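Local coordinates for protein Baccell_00875 (Bacteroides cellulosilyticus DSM 14838, PDB 5NO8) that probably removes the rhamnose caps of complex arabinogalactan proteins as a polysaccharide lyase, cleaving next to glucuronic acid, at residues A[196-204]-A[215-224]. Residues are numbered along the deposited sequence; the frame is centred on the assembly and turned at random.
Sequences AIRNYEIWE and RGIIALDLPD
Over one face of the Arg198 guanidinium, above its centre, sits CB of Asp221; the guanidinium and carboxylate planes are stacked, 6° apart, no guanidinium N-H points at an Asp221 carboxylate oxygen, and a water lies in plane at the guanidinium edge. Arg198 sits just before an antiparallel strand pair, 199-203 with 217-221, consecutive in the chain and part of a mixed sheet continued by strands 137-145 and 664-665. Within the pair, the Trp203 indole meets Ala219 CB edge-on, 3.9 Å from NE1, and this N-H is taken by Tyr76. At the edge of the Tyr200 ring lies Ile202 CD1. Paired backbone bonds join Glu201 to Ala219 and Trp203 to Ile217. On the face bearing Asn199, Glu201 and Trp203, Glu201 OE2 comes within 2.6 Å of Asp221 OD1, so close that one of the acids probably carries a proton; Tyr76 also binds OE2. On the other face, Ile202 CD1 lies alongside Ile218 CG1 at 3.8 Å. Arg198 holds CG between its backbone N and carbonyl carbon (chi1 71°), and the extended chain brings NE to Leu222 O at 3.0 Å, a bent bond (131°). With an alanine here that donor is gone, and Asp221 is likely to lose its stacked cation. The water accepts from Arg198 NH2 and donates to Leu222 O and, at 2.7 Å, to Asp224 OD1, which also accepts from Asp141 N.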
ATOM      1  N   ALA A 196     -19.657   4.935  14.202  1.00 12.65           N
ATOM      2  CA  ALA A 196     -18.225   4.912  13.917  1.00 13.21           C
ATOM      3  C   ALA A 196     -17.772   3.617  13.281  1.00 13.62           C
ATOM      4  O   ALA A 196     -18.395   2.565  13.466  1.00 13.91           O
ATOM      5  CB  ALA A 196     -17.441   5.163  15.192  1.00 13.16           C
ATOM      6  N   ILE A 197     -16.675   3.709  12.538  1.00 12.94           N
ATOM      7  CA  ILE A 197     -15.966   2.535  12.045  1.00 13.46           C
ATOM      8  C   ILE A 197     -14.554   2.621  12.619  1.00 13.73           C
ATOM      9  O   ILE A 197     -13.845   3.620  12.427  1.00 14.32           O
ATOM     10  CB  ILE A 197     -15.950   2.449  10.506  1.00 13.17           C
ATOM     11  CG1 ILE A 197     -17.354   2.222   9.950  1.00 13.88           C
ATOM     12  CG2 ILE A 197     -15.000   1.353  10.001  1.00 12.76           C
ATOM     13  CD1 ILE A 197     -18.016   0.939  10.408  1.00 13.88           C
ATOM     14  N   ARG A 198     -14.166   1.584  13.352  1.00 13.34           N
ATOM     15  CA  ARG A 198     -12.889   1.562  14.064  1.00 14.49           C
ATOM     16  C   ARG A 198     -11.765   0.835  13.340  1.00 13.06           C
ATOM     17  O   ARG A 198     -10.602   1.012  13.666  1.00 12.49           O
ATOM     18  CB  ARG A 198     -13.052   0.977  15.462  1.00 16.52           C
ATOM     19  CG  ARG A 198     -13.315  -0.511  15.447  1.00 17.97           C
ATOM     20  CD  ARG A 198     -12.896  -1.287  16.680  1.00 19.01           C
ATOM     21  NE  ARG A 198     -13.467  -2.648  16.550  1.00 19.96           N
ATOM     22  CZ  ARG A 198     -12.842  -3.735  16.075  1.00 22.32           C
ATOM     23  NH1 ARG A 198     -11.560  -3.712  15.701  1.00 21.81           N
ATOM     24  NH2 ARG A 198     -13.513  -4.903  15.985  1.00 22.97           N
ATOM     25  N   ASN A 199     -12.109  -0.056  12.413  1.00 12.08           N
ATOM     26  CA  ASN A 199     -11.109  -0.817  11.685  1.00 12.58           C
ATOM     27  C   ASN A 199     -11.781  -1.544  10.534  1.00 12.25           C
ATOM     28  O   ASN A 199     -12.953  -1.326  10.259  1.00 11.64           O
ATOM     29  CB  ASN A 199     -10.413  -1.838  12.615  1.00 12.02           C
ATOM     30  CG  ASN A 199      -8.933  -1.940  12.325  1.00 12.70           C
ATOM     31  OD1 ASN A 199      -8.550  -1.985  11.173  1.00 12.35           O
ATOM     32  ND2 ASN A 199      -8.093  -1.944  13.384  1.00 12.89           N
ATOM     33  N   TYR A 200     -11.026  -2.352   9.820  1.00 12.20           N
ATOM     34  CA  TYR A 200     -11.621  -3.247   8.845  1.00 12.67           C
ATOM     35  C   TYR A 200     -10.908  -4.589   8.828  1.00 12.97           C
ATOM     36  O   TYR A 200      -9.786  -4.720   9.286  1.00 12.56           O
ATOM     37  CB  TYR A 200     -11.654  -2.624   7.452  1.00 12.72           C
ATOM     38  CG  TYR A 200     -10.294  -2.477   6.788  1.00 12.63           C
ATOM     39  CD1 TYR A 200      -9.498  -1.380   7.064  1.00 13.92           C
ATOM     40  CD2 TYR A 200      -9.817  -3.433   5.888  1.00 13.45           C
ATOM     41  CE1 TYR A 200      -8.280  -1.212   6.451  1.00 13.90           C
ATOM     42  CE2 TYR A 200      -8.578  -3.280   5.259  1.00 13.99           C
ATOM     43  CZ  TYR A 200      -7.806  -2.174   5.571  1.00 14.84           C
ATOM     44  OH  TYR A 200      -6.573  -1.956   4.990  1.00 15.51           O
ATOM     45  N   GLU A 201     -11.599  -5.577   8.281  1.00 12.76           N
ATOM     46  CA  GLU A 201     -11.070  -6.907   8.125  1.00 13.62           C
ATOM     47  C   GLU A 201     -11.124  -7.300   6.678  1.00 13.67           C
ATOM     48  O   GLU A 201     -11.886  -6.738   5.897  1.00 12.75           O
ATOM     49  CB  GLU A 201     -11.900  -7.904   8.912  1.00 13.88           C
ATOM     50  CG  GLU A 201     -11.729  -7.773  10.401  1.00 15.11           C
ATOM     51  CD  GLU A 201     -12.702  -8.653  11.157  1.00 15.62           C
ATOM     52  OE1 GLU A 201     -12.414  -9.860  11.270  1.00 15.85           O
ATOM     53  OE2 GLU A 201     -13.765  -8.140  11.599  1.00 16.14           O
ATOM     54  N   ILE A 202     -10.322  -8.297   6.349  1.00 13.58           N
ATOM     55  CA  ILE A 202     -10.280  -8.852   5.009  1.00 13.40           C
ATOM     56  C   ILE A 202     -10.640 -10.324   5.136  1.00 13.77           C
ATOM     57  O   ILE A 202     -10.098 -11.046   5.991  1.00 14.64           O
ATOM     58  CB  ILE A 202      -8.877  -8.698   4.354  1.00 13.79           C
ATOM     59  CG1 ILE A 202      -8.530  -7.239   4.103  1.00 13.42           C
ATOM     60  CG2 ILE A 202      -8.772  -9.477   3.035  1.00 14.65           C
ATOM     61  CD1 ILE A 202      -9.380  -6.529   3.092  1.00 13.65           C
ATOM     62  N   TRP A 203     -11.530 -10.770   4.253  1.00 13.52           N
ATOM     63  CA  TRP A 203     -11.922 -12.171   4.174  1.00 13.54           C
ATOM     64  C   TRP A 203     -11.622 -12.729   2.783  1.00 14.05           C
ATOM     65  O   TRP A 203     -11.554 -11.970   1.820  1.00 13.64           O
ATOM     66  CB  TRP A 203     -13.423 -12.345   4.499  1.00 13.51           C
ATOM     67  CG  TRP A 203     -13.774 -11.946   5.865  1.00 13.15           C
ATOM     68  CD1 TRP A 203     -14.251 -10.742   6.268  1.00 13.86           C
ATOM     69  CD2 TRP A 203     -13.640 -12.734   7.027  1.00 13.44           C
ATOM     70  NE1 TRP A 203     -14.451 -10.743   7.625  1.00 13.84           N
ATOM     71  CE2 TRP A 203     -14.065 -11.948   8.120  1.00 13.56           C
ATOM     72  CE3 TRP A 203     -13.215 -14.044   7.258  1.00 13.67           C
ATOM     73  CZ2 TRP A 203     -14.084 -12.434   9.432  1.00 14.03           C
ATOM     74  CZ3 TRP A 203     -13.192 -14.509   8.541  1.00 13.77           C
ATOM     75  CH2 TRP A 203     -13.639 -13.712   9.621  1.00 14.04           C
ATOM     76  N   GLU A 204     -11.435 -14.051   2.720  1.00 14.73           N
ATOM     77  CA  GLU A 204     -11.253 -14.816   1.461  1.00 15.90           C
ATOM     78  C   GLU A 204      -9.950 -14.504   0.700  1.00 17.09           C
ATOM     79  O   GLU A 204      -9.934 -14.181  -0.505  1.00 18.13           O
ATOM     80  CB  GLU A 204     -12.467 -14.677   0.556  1.00 16.65           C
ATOM     81  CG  GLU A 204     -13.777 -15.101   1.196  1.00 17.29           C
ATOM     82  CD  GLU A 204     -13.804 -16.586   1.535  1.00 19.45           C
ATOM     83  OE1 GLU A 204     -13.119 -17.365   0.845  1.00 21.10           O
ATOM     84  OE2 GLU A 204     -14.481 -16.986   2.500  1.00 21.08           O
ATOM     85  N   ARG A 215      -8.177  -8.303  -3.690  1.00 15.63           N
ATOM     86  CA  ARG A 215      -8.000  -7.758  -2.368  1.00 16.09           C
ATOM     87  C   ARG A 215      -8.809  -8.547  -1.353  1.00 16.85           C
ATOM     88  O   ARG A 215      -8.592  -8.433  -0.148  1.00 16.60           O
ATOM     89  CB  ARG A 215      -8.374  -6.303  -2.342  1.00 16.64           C
ATOM     90  CG  ARG A 215      -7.848  -5.574  -1.121  1.00 16.86           C
ATOM     91  CD  ARG A 215      -7.800  -4.111  -1.362  1.00 16.97           C
ATOM     92  NE  ARG A 215      -7.442  -3.387  -0.154  1.00 16.58           N
ATOM     93  CZ  ARG A 215      -7.613  -2.087  -0.008  1.00 17.45           C
ATOM     94  NH1 ARG A 215      -8.135  -1.342  -1.005  1.00 17.36           N
ATOM     95  NH2 ARG A 215      -7.267  -1.517   1.143  1.00 17.40           N
ATOM     96  N   GLY A 216      -9.745  -9.363  -1.833  1.00 15.87           N
ATOM     97  CA  GLY A 216     -10.622 -10.101  -0.974  1.00 15.49           C
ATOM     98  C   GLY A 216     -11.887  -9.313  -0.659  1.00 15.44           C
ATOM     99  O   GLY A 216     -12.269  -8.390  -1.384  1.00 16.73           O
ATOM    100  N   ILE A 217     -12.561  -9.740   0.397  1.00 14.94           N
ATOM    101  CA  ILE A 217     -13.847  -9.189   0.807  1.00 14.56           C
ATOM    102  C   ILE A 217     -13.643  -8.326   2.040  1.00 13.90           C
ATOM    103  O   ILE A 217     -13.248  -8.831   3.058  1.00 13.87           O
ATOM    104  CB  ILE A 217     -14.867 -10.286   1.133  1.00 15.64           C
ATOM    105  CG1 ILE A 217     -15.100 -11.206  -0.082  1.00 16.07           C
ATOM    106  CG2 ILE A 217     -16.193  -9.687   1.620  1.00 15.94           C
ATOM    107  CD1 ILE A 217     -15.578 -10.523  -1.334  1.00 16.71           C
ATOM    108  N   ILE A 218     -13.962  -7.052   1.922  1.00 13.24           N
ATOM    109  CA  ILE A 218     -13.787  -6.073   3.017  1.00 13.60           C
ATOM    110  C   ILE A 218     -14.988  -6.124   3.965  1.00 14.17           C
ATOM    111  O   ILE A 218     -16.128  -6.158   3.512  1.00 14.72           O
ATOM    112  CB  ILE A 218     -13.625  -4.655   2.441  1.00 14.45           C
ATOM    113  CG1 ILE A 218     -12.313  -4.569   1.628  1.00 15.56           C
ATOM    114  CG2 ILE A 218     -13.689  -3.594   3.535  1.00 14.29           C
ATOM    115  CD1 ILE A 218     -12.314  -3.531   0.542  1.00 17.24           C
ATOM    116  N   ALA A 219     -14.722  -6.129   5.276  1.00 13.17           N
ATOM    117  CA  ALA A 219     -15.729  -5.949   6.310  1.00 12.62           C
ATOM    118  C   ALA A 219     -15.337  -4.745   7.172  1.00 13.42           C
ATOM    119  O   ALA A 219     -14.211  -4.667   7.639  1.00 13.61           O
ATOM    120  CB  ALA A 219     -15.861  -7.187   7.184  1.00 12.51           C
ATOM    121  N   LEU A 220     -16.240  -3.795   7.329  1.00 12.64           N
ATOM    122  CA  LEU A 220     -15.968  -2.622   8.165  1.00 12.59           C
ATOM    123  C   LEU A 220     -16.359  -2.933   9.620  1.00 13.13           C
ATOM    124  O   LEU A 220     -17.511  -3.317   9.888  1.00 13.39           O
ATOM    125  CB  LEU A 220     -16.712  -1.404   7.624  1.00 13.16           C
ATOM    126  CG  LEU A 220     -16.335  -0.995   6.192  1.00 13.32           C
ATOM    127  CD1 LEU A 220     -17.027   0.292   5.829  1.00 14.19           C
ATOM    128  CD2 LEU A 220     -14.830  -0.839   5.946  1.00 14.54           C
ATOM    129  N   ASP A 221     -15.417  -2.735  10.545  1.00 12.51           N
ATOM    130  CA  ASP A 221     -15.626  -3.024  11.954  1.00 13.33           C
ATOM    131  C   ASP A 221     -16.198  -1.849  12.721  1.00 12.61           C
ATOM    132  O   ASP A 221     -15.647  -0.757  12.694  1.00 13.32           O
ATOM    133  CB  ASP A 221     -14.318  -3.436  12.629  1.00 14.13           C
ATOM    134  CG  ASP A 221     -13.719  -4.689  12.040  1.00 15.99           C
ATOM    135  OD1 ASP A 221     -14.456  -5.691  11.877  1.00 20.13           O
ATOM    136  OD2 ASP A 221     -12.511  -4.691  11.749  1.00 15.53           O
ATOM    137  N   LEU A 222     -17.292  -2.096  13.415  1.00 12.34           N
ATOM    138  CA  LEU A 222     -17.886  -1.151  14.331  1.00 12.77           C
ATOM    139  C   LEU A 222     -17.107  -1.227  15.653  1.00 12.51           C
ATOM    140  O   LEU A 222     -16.352  -2.196  15.890  1.00 12.39           O
ATOM    141  CB  LEU A 222     -19.372  -1.504  14.585  1.00 13.01           C
ATOM    142  CG  LEU A 222     -20.335  -1.105  13.483  1.00 13.51           C
ATOM    143  CD1 LEU A 222     -20.100  -1.874  12.202  1.00 14.14           C
ATOM    144  CD2 LEU A 222     -21.787  -1.256  13.970  1.00 14.95           C
ATOM    145  N   PRO A 223     -17.295  -0.230  16.534  1.00 13.95           N
ATOM    146  CA  PRO A 223     -16.748  -0.389  17.868  1.00 14.00           C
ATOM    147  C   PRO A 223     -17.303  -1.624  18.569  1.00 14.15           C
ATOM    148  O   PRO A 223     -18.437  -2.052  18.276  1.00 14.04           O
ATOM    149  CB  PRO A 223     -17.209   0.888  18.603  1.00 14.46           C
ATOM    150  CG  PRO A 223     -17.572   1.842  17.509  1.00 14.87           C
ATOM    151  CD  PRO A 223     -18.120   0.986  16.424  1.00 14.22           C
ATOM    152  N   ASP A 224     -16.527  -2.193  19.487  1.00 14.30           N
ATOM    153  CA  ASP A 224     -17.095  -3.172  20.398  1.00 15.25           C
ATOM    154  C   ASP A 224     -18.151  -2.451  21.253  1.00 15.27           C
ATOM    155  O   ASP A 224     -17.987  -1.279  21.588  1.00 14.56           O
ATOM    156  CB  ASP A 224     -16.011  -3.838  21.235  1.00 17.29           C
ATOM    157  CG  ASP A 224     -15.083  -4.757  20.400  1.00 18.24           C
ATOM    158  OD1 ASP A 224     -15.421  -5.309  19.305  1.00 17.54           O
ATOM    159  OD2 ASP A 224     -13.954  -4.984  20.890  1.00 20.95           O
TER
HETATM  160  O   HOH W   1     -16.348  -4.660  16.876  1.00 15.96           O